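Local coordinates for protein PppA (Pseudomonas aeruginosa, PDB 6JKV) that probably dephosphorylates serine and threonine residues as a manganese-binding PP2C-family phosphatase, and is a key regulatory component of type VI secretion, at residues Arg81-Ala86 with Val93-Thr98; Thr122-Ala127 with Ala133-Ala138. All coordinates share one frame; numbering follows the deposited sequence.

Contact 1: Arg81-Ala86 with Val93-Thr98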
loop_
_atom_site.group_PDB
_atom_site.type_symbol
_atom_site.label_atom_id
_atom_site.label_comp_id
_atom_site.label_asym_id
_atom_site.label_seq_id
_atom_site.Cartn_x
_atom_site.Cartn_y
_atom_site.Cartn_z
ATOM N N ARG A 81 -13.150 -0.504 -3.350
ATOM C CA ARG A 81 -14.128 -1.025 -2.370
ATOM C C ARG A 81 -15.391 -1.489 -3.107
ATOM O O ARG A 81 -15.951 -2.534 -2.725
ATOM C CB ARG A 81 -14.457 0.026 -1.304
ATOM C CG ARG A 81 -15.228 -0.536 -0.116
ATOM C CD ARG A 81 -15.942 0.535 0.684
ATOM N NE ARG A 81 -15.051 1.262 1.583
ATOM C CZ ARG A 81 -14.555 2.482 1.349
ATOM N NH1 ARG A 81 -14.858 3.147 0.238
ATOM N NH2 ARG A 81 -13.768 3.051 2.248
ATOM N N ARG A 82 -15.815 -0.767 -4.146
ATOM C CA ARG A 82 -17.123 -1.035 -4.791
ATOM C C ARG A 82 -17.030 -2.266 -5.699
ATOM O O ARG A 82 -18.089 -2.771 -6.112
ATOM C CB ARG A 82 -17.629 0.199 -5.539
ATOM C CG ARG A 82 -17.342 0.231 -7.032
ATOM C CD ARG A 82 -18.276 1.226 -7.707
ATOM N NE ARG A 82 -18.496 2.384 -6.847
ATOM C CZ ARG A 82 -17.633 3.389 -6.690
ATOM N NH1 ARG A 82 -16.492 3.407 -7.362
ATOM N NH2 ARG A 82 -17.917 4.387 -5.869
ATOM N N ILE A 83 -15.830 -2.738 -6.025
ATOM C CA ILE A 83 -15.671 -3.908 -6.934
ATOM C C ILE A 83 -16.231 -5.154 -6.251
ATOM O O ILE A 83 -15.850 -5.475 -5.131
ATOM C CB ILE A 83 -14.208 -4.097 -7.350
ATOM C CG1 ILE A 83 -13.764 -2.959 -8.273
ATOM C CG2 ILE A 83 -14.007 -5.473 -7.980
ATOM C CD1 ILE A 83 -12.296 -2.977 -8.584
ATOM N N PRO A 84 -17.164 -5.892 -6.892
ATOM C CA PRO A 84 -17.741 -7.087 -6.278
ATOM C C PRO A 84 -16.718 -8.212 -6.078
ATOM O O PRO A 84 -15.895 -8.454 -6.949
ATOM C CB PRO A 84 -18.841 -7.528 -7.253
ATOM C CG PRO A 84 -18.461 -6.888 -8.561
ATOM C CD PRO A 84 -17.772 -5.591 -8.194
ATOM N N ALA A 85 -16.789 -8.860 -4.916
ATOM C CA ALA A 85 -15.783 -9.835 -4.447
ATOM C C ALA A 85 -15.996 -11.163 -5.170
ATOM O O ALA A 85 -16.647 -12.042 -4.588
ATOM C CB ALA A 85 -15.862 -10.003 -2.946
ATOM N N ALA A 86 -15.457 -11.283 -6.389
ATOM C CA ALA A 86 -15.491 -12.524 -7.198
ATOM C C ALA A 86 -14.740 -13.623 -6.437
ATOM O O ALA A 86 -13.696 -13.317 -5.820
ATOM C CB ALA A 86 -14.897 -12.292 -8.565
ATOM N N VAL A 93 -8.508 -10.199 -9.446
ATOM C CA VAL A 93 -7.272 -9.415 -9.736
ATOM C C VAL A 93 -7.442 -8.683 -11.069
ATOM O O VAL A 93 -7.060 -7.497 -11.125
ATOM C CB VAL A 93 -6.019 -10.308 -9.720
ATOM C CG1 VAL A 93 -4.827 -9.625 -10.365
ATOM C CG2 VAL A 93 -5.694 -10.749 -8.302
ATOM N N GLY A 94 -7.995 -9.350 -12.090
ATOM C CA GLY A 94 -8.339 -8.704 -13.369
ATOM C C GLY A 94 -9.251 -7.503 -13.167
ATOM O O GLY A 94 -8.992 -6.444 -13.779
ATOM N N ALA A 95 -10.272 -7.647 -12.317
ATOM C CA ALA A 95 -11.252 -6.575 -12.027
ATOM C C ALA A 95 -10.555 -5.426 -11.292
ATOM O O ALA A 95 -10.875 -4.264 -11.598
ATOM C CB ALA A 95 -12.419 -7.111 -11.229
ATOM N N LEU A 96 -9.637 -5.738 -10.365
ATOM C CA LEU A 96 -8.863 -4.706 -9.629
ATOM C C LEU A 96 -8.021 -3.901 -10.618
ATOM O O LEU A 96 -8.025 -2.653 -10.520
ATOM C CB LEU A 96 -7.978 -5.361 -8.568
ATOM C CG LEU A 96 -8.713 -6.076 -7.433
ATOM C CD1 LEU A 96 -7.763 -6.994 -6.693
ATOM C CD2 LEU A 96 -9.343 -5.080 -6.472
ATOM N N ARG A 97 -7.329 -4.592 -11.527
ATOM C CA ARG A 97 -6.493 -3.951 -12.575
ATOM C C ARG A 97 -7.344 -2.973 -13.389
ATOM O O ARG A 97 -6.882 -1.832 -13.624
ATOM C CB ARG A 97 -5.869 -4.988 -13.512
ATOM C CG ARG A 97 -4.690 -5.727 -12.905
ATOM C CD ARG A 97 -4.160 -6.769 -13.859
ATOM N NE ARG A 97 -2.874 -7.324 -13.460
ATOM C CZ ARG A 97 -1.687 -6.812 -13.774
ATOM N NH1 ARG A 97 -1.596 -5.694 -14.482
ATOM N NH2 ARG A 97 -0.583 -7.429 -13.385
ATOM N N THR A 98 -8.539 -3.397 -13.800
ATOM C CA THR A 98 -9.432 -2.585 -14.659
ATOM C C THR A 98 -9.889 -1.356 -13.878
ATOM O O THR A 98 -9.896 -0.247 -14.462
ATOM C CB THR A 98 -10.634 -3.386 -15.171
ATOM O OG1 THR A 98 -10.151 -4.443 -15.998
ATOM C CG2 THR A 98 -11.588 -2.528 -15.970
#

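Contact 2: Thr122-Ala127 with Ala133-Ala138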
loop_
_atom_site.group_PDB
_atom_site.type_symbol
_atom_site.label_atom_id
_atom_site.label_comp_id
_atom_site.label_asym_id
_atom_site.label_seq_id
_atom_site.Cartn_x
_atom_site.Cartn_y
_atom_site.Cartn_z
ATOM N N THR A 122 0.385 6.698 -5.140
ATOM C CA THR A 122 0.919 5.324 -5.198
ATOM C C THR A 122 -0.211 4.360 -4.836
ATOM O O THR A 122 -1.279 4.790 -4.325
ATOM C CB THR A 122 2.121 5.153 -4.267
ATOM O OG1 THR A 122 1.567 4.969 -2.962
ATOM C CG2 THR A 122 3.065 6.337 -4.313
ATOM N N LEU A 123 0.015 3.086 -5.098
ATOM C CA LEU A 123 -0.911 2.033 -4.655
ATOM C C LEU A 123 -0.118 0.792 -4.287
ATOM O O LEU A 123 0.822 0.468 -5.002
ATOM C CB LEU A 123 -1.916 1.717 -5.763
ATOM C CG LEU A 123 -2.821 0.538 -5.424
ATOM C CD1 LEU A 123 -4.280 0.919 -5.555
ATOM C CD2 LEU A 123 -2.480 -0.675 -6.269
ATOM N N VAL A 124 -0.523 0.135 -3.206
ATOM C CA VAL A 124 -0.137 -1.267 -2.904
ATOM C C VAL A 124 -1.390 -1.957 -2.374
ATOM O O VAL A 124 -2.038 -1.410 -1.463
ATOM C CB VAL A 124 1.051 -1.349 -1.924
ATOM C CG1 VAL A 124 0.790 -0.611 -0.626
ATOM C CG2 VAL A 124 1.434 -2.789 -1.643
ATOM N N LEU A 125 -1.753 -3.084 -2.968
ATOM C CA LEU A 125 -2.909 -3.875 -2.500
ATOM C C LEU A 125 -2.467 -5.327 -2.353
ATOM O O LEU A 125 -1.478 -5.734 -2.986
ATOM C CB LEU A 125 -4.119 -3.694 -3.427
ATOM C CG LEU A 125 -4.105 -4.387 -4.788
ATOM C CD1 LEU A 125 -4.668 -5.800 -4.707
ATOM C CD2 LEU A 125 -4.905 -3.574 -5.799
ATOM N N LEU A 126 -3.155 -6.035 -1.463
ATOM C CA LEU A 126 -3.098 -7.506 -1.346
ATOM C C LEU A 126 -4.533 -8.023 -1.418
ATOM O O LEU A 126 -5.392 -7.496 -0.700
ATOM C CB LEU A 126 -2.410 -7.886 -0.034
ATOM C CG LEU A 126 -2.476 -9.363 0.346
ATOM C CD1 LEU A 126 -1.463 -10.159 -0.459
ATOM C CD2 LEU A 126 -2.259 -9.552 1.840
ATOM N N ALA A 127 -4.782 -8.991 -2.290
ATOM C CA ALA A 127 -6.075 -9.691 -2.398
ATOM C C ALA A 127 -5.826 -11.171 -2.132
ATOM O O ALA A 127 -4.857 -11.715 -2.695
ATOM C CB ALA A 127 -6.681 -9.467 -3.755
ATOM N N ALA A 133 -2.790 -15.623 -2.705
ATOM C CA ALA A 133 -2.913 -14.160 -2.633
ATOM C C ALA A 133 -2.165 -13.541 -3.805
ATOM O O ALA A 133 -1.317 -14.217 -4.404
ATOM C CB ALA A 133 -2.413 -13.650 -1.304
ATOM N N SER A 134 -2.539 -12.314 -4.142
ATOM C CA SER A 134 -1.893 -11.500 -5.193
ATOM C C SER A 134 -1.609 -10.118 -4.623
ATOM O O SER A 134 -2.467 -9.582 -3.905
ATOM C CB SER A 134 -2.746 -11.426 -6.428
ATOM O OG SER A 134 -2.945 -12.713 -6.987
ATOM N N CYS A 135 -0.438 -9.575 -4.934
ATOM C CA CYS A 135 -0.073 -8.176 -4.637
ATOM C C CYS A 135 -0.005 -7.417 -5.959
ATOM O O CYS A 135 0.681 -7.879 -6.888
ATOM C CB CYS A 135 1.251 -8.096 -3.892
ATOM S SG CYS A 135 1.901 -6.413 -3.734
ATOM N N LEU A 136 -0.728 -6.304 -6.040
ATOM C CA LEU A 136 -0.590 -5.324 -7.142
ATOM C C LEU A 136 -0.049 -4.032 -6.538
ATOM O O LEU A 136 -0.531 -3.622 -5.470
ATOM C CB LEU A 136 -1.945 -5.082 -7.806
ATOM C CG LEU A 136 -2.510 -6.239 -8.622
ATOM C CD1 LEU A 136 -3.996 -6.032 -8.895
ATOM C CD2 LEU A 136 -1.741 -6.418 -9.921
ATOM N N TRP A 137 0.923 -3.409 -7.191
ATOM C CA TRP A 137 1.483 -2.137 -6.677
ATOM C C TRP A 137 2.038 -1.281 -7.812
ATOM O O TRP A 137 2.413 -1.804 -8.889
ATOM C CB TRP A 137 2.532 -2.405 -5.595
ATOM C CG TRP A 137 3.924 -2.592 -6.109
ATOM C CD1 TRP A 137 4.884 -1.629 -6.224
ATOM C CD2 TRP A 137 4.531 -3.820 -6.551
ATOM N NE1 TRP A 137 6.042 -2.169 -6.714
ATOM C CE2 TRP A 137 5.856 -3.510 -6.917
ATOM C CE3 TRP A 137 4.088 -5.144 -6.672
ATOM C CZ2 TRP A 137 6.738 -4.478 -7.397
ATOM C CZ3 TRP A 137 4.962 -6.097 -7.144
ATOM C CH2 TRP A 137 6.271 -5.768 -7.495
ATOM N N ALA A 138 2.065 0.015 -7.536
ATOM C CA ALA A 138 2.687 1.062 -8.365
ATOM C C ALA A 138 3.074 2.212 -7.438
ATOM O O ALA A 138 2.170 2.832 -6.862
ATOM C CB ALA A 138 1.740 1.484 -9.460
#

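Contact 1: Arg81-Ala86 with Val93-Thr98
I83 carries this contact, reaching across to A95 and L96, with 7.3 Å between the CA atoms of I83 and A95. Its CB is directed at the helix and splits into two branches, CG2 on the A95 methyl and CG1-CD1 on the backbone of A95 and L96. The short branch places I83 CG2 4.0 Å from A95 CB. The long branch leaves beside the backbone N (chi1 -69°) and runs on extended through CG1 (chi2 173°), which carries CD1 onto the helix backbone. There I83 CD1 lies 3.6 Å from A95 O, with L96 CA the next atom it meets. From the side chain of L96, CD2 comes up to I83 CD1 at 4.2 Å. No hydrogen bond crosses the interface, and just 130 Å² is buried in all, so the join is a small apolar one. I83 lies near the C-terminal end of helix 69-82, and the contact seats the start of the connecting segment against helix 89-114. Further along that segment A86 O accepts a bond from R129, while L96 packs on L125, A127 and L136, tying both sides of the contact to strand 120-129 and the helix also to strand 132-138.

Contact 2: Thr122-Ala127 with Ala133-Ala138
Three pairs of backbone hydrogen bonds hold L123, L125 and A127 to A138, L136 and S134. The outer pairs are short and fairly straight: A127 N reaches S134 O at 2.9 Å, nearly in line with its hydrogen, and A138 N reaches L123 O at 2.9 Å. The central pair is uneven. L125 N meets L136 O at 2.8 Å, whereas the return bond from L136 N to L125 O stretches to 3.2 Å and bends to 139° at the hydrogen. Between the rungs, CA-H groups also face carbonyl oxygens, as where C135 CA stands 3.3 Å from L125 O. Beyond the backbone, L125 and L136 lie side by side on one face, L125 CG 3.8 Å from L136 CB. On the other face V124 CB and W137 CB meet at 4.1 Å, and L126, with CG anti to the backbone N (chi1 170°), brings CD1 to within 3.7 Å of A133 CB. The W137 indole extends beyond the two strands, where NE1 donates to R156 O. T122 OG1 hydrogen-bonds with S141 OG and D61 N, and D61 is a manganese ligand. With strand axes at 178°, this is an antiparallel beta hairpin in a five-stranded sheet of the PP2C fold, one end of it beside the metal site.

How the contacts relate
The two contacts lie about 12 Å apart between centres and come in series along the chain: both segments of contact 1 precede those of contact 2, and helix 89-114 leads into strand 120-129. They also touch. V93 CG2 is 3.6 Å from S134 CB, and L96 CD1 is 3.9 Å from L125 CD1, so the helix of contact 1 lies on the sheet face bearing L125, L136 and S134. L96 thus faces I83 in contact 1 and L125 in contact 2. This is a helix layer covering a sheet, as in the PP2C beta-sandwich; contact 1 is peripheral and away from the manganese, whereas contact 2 is buried and runs toward it.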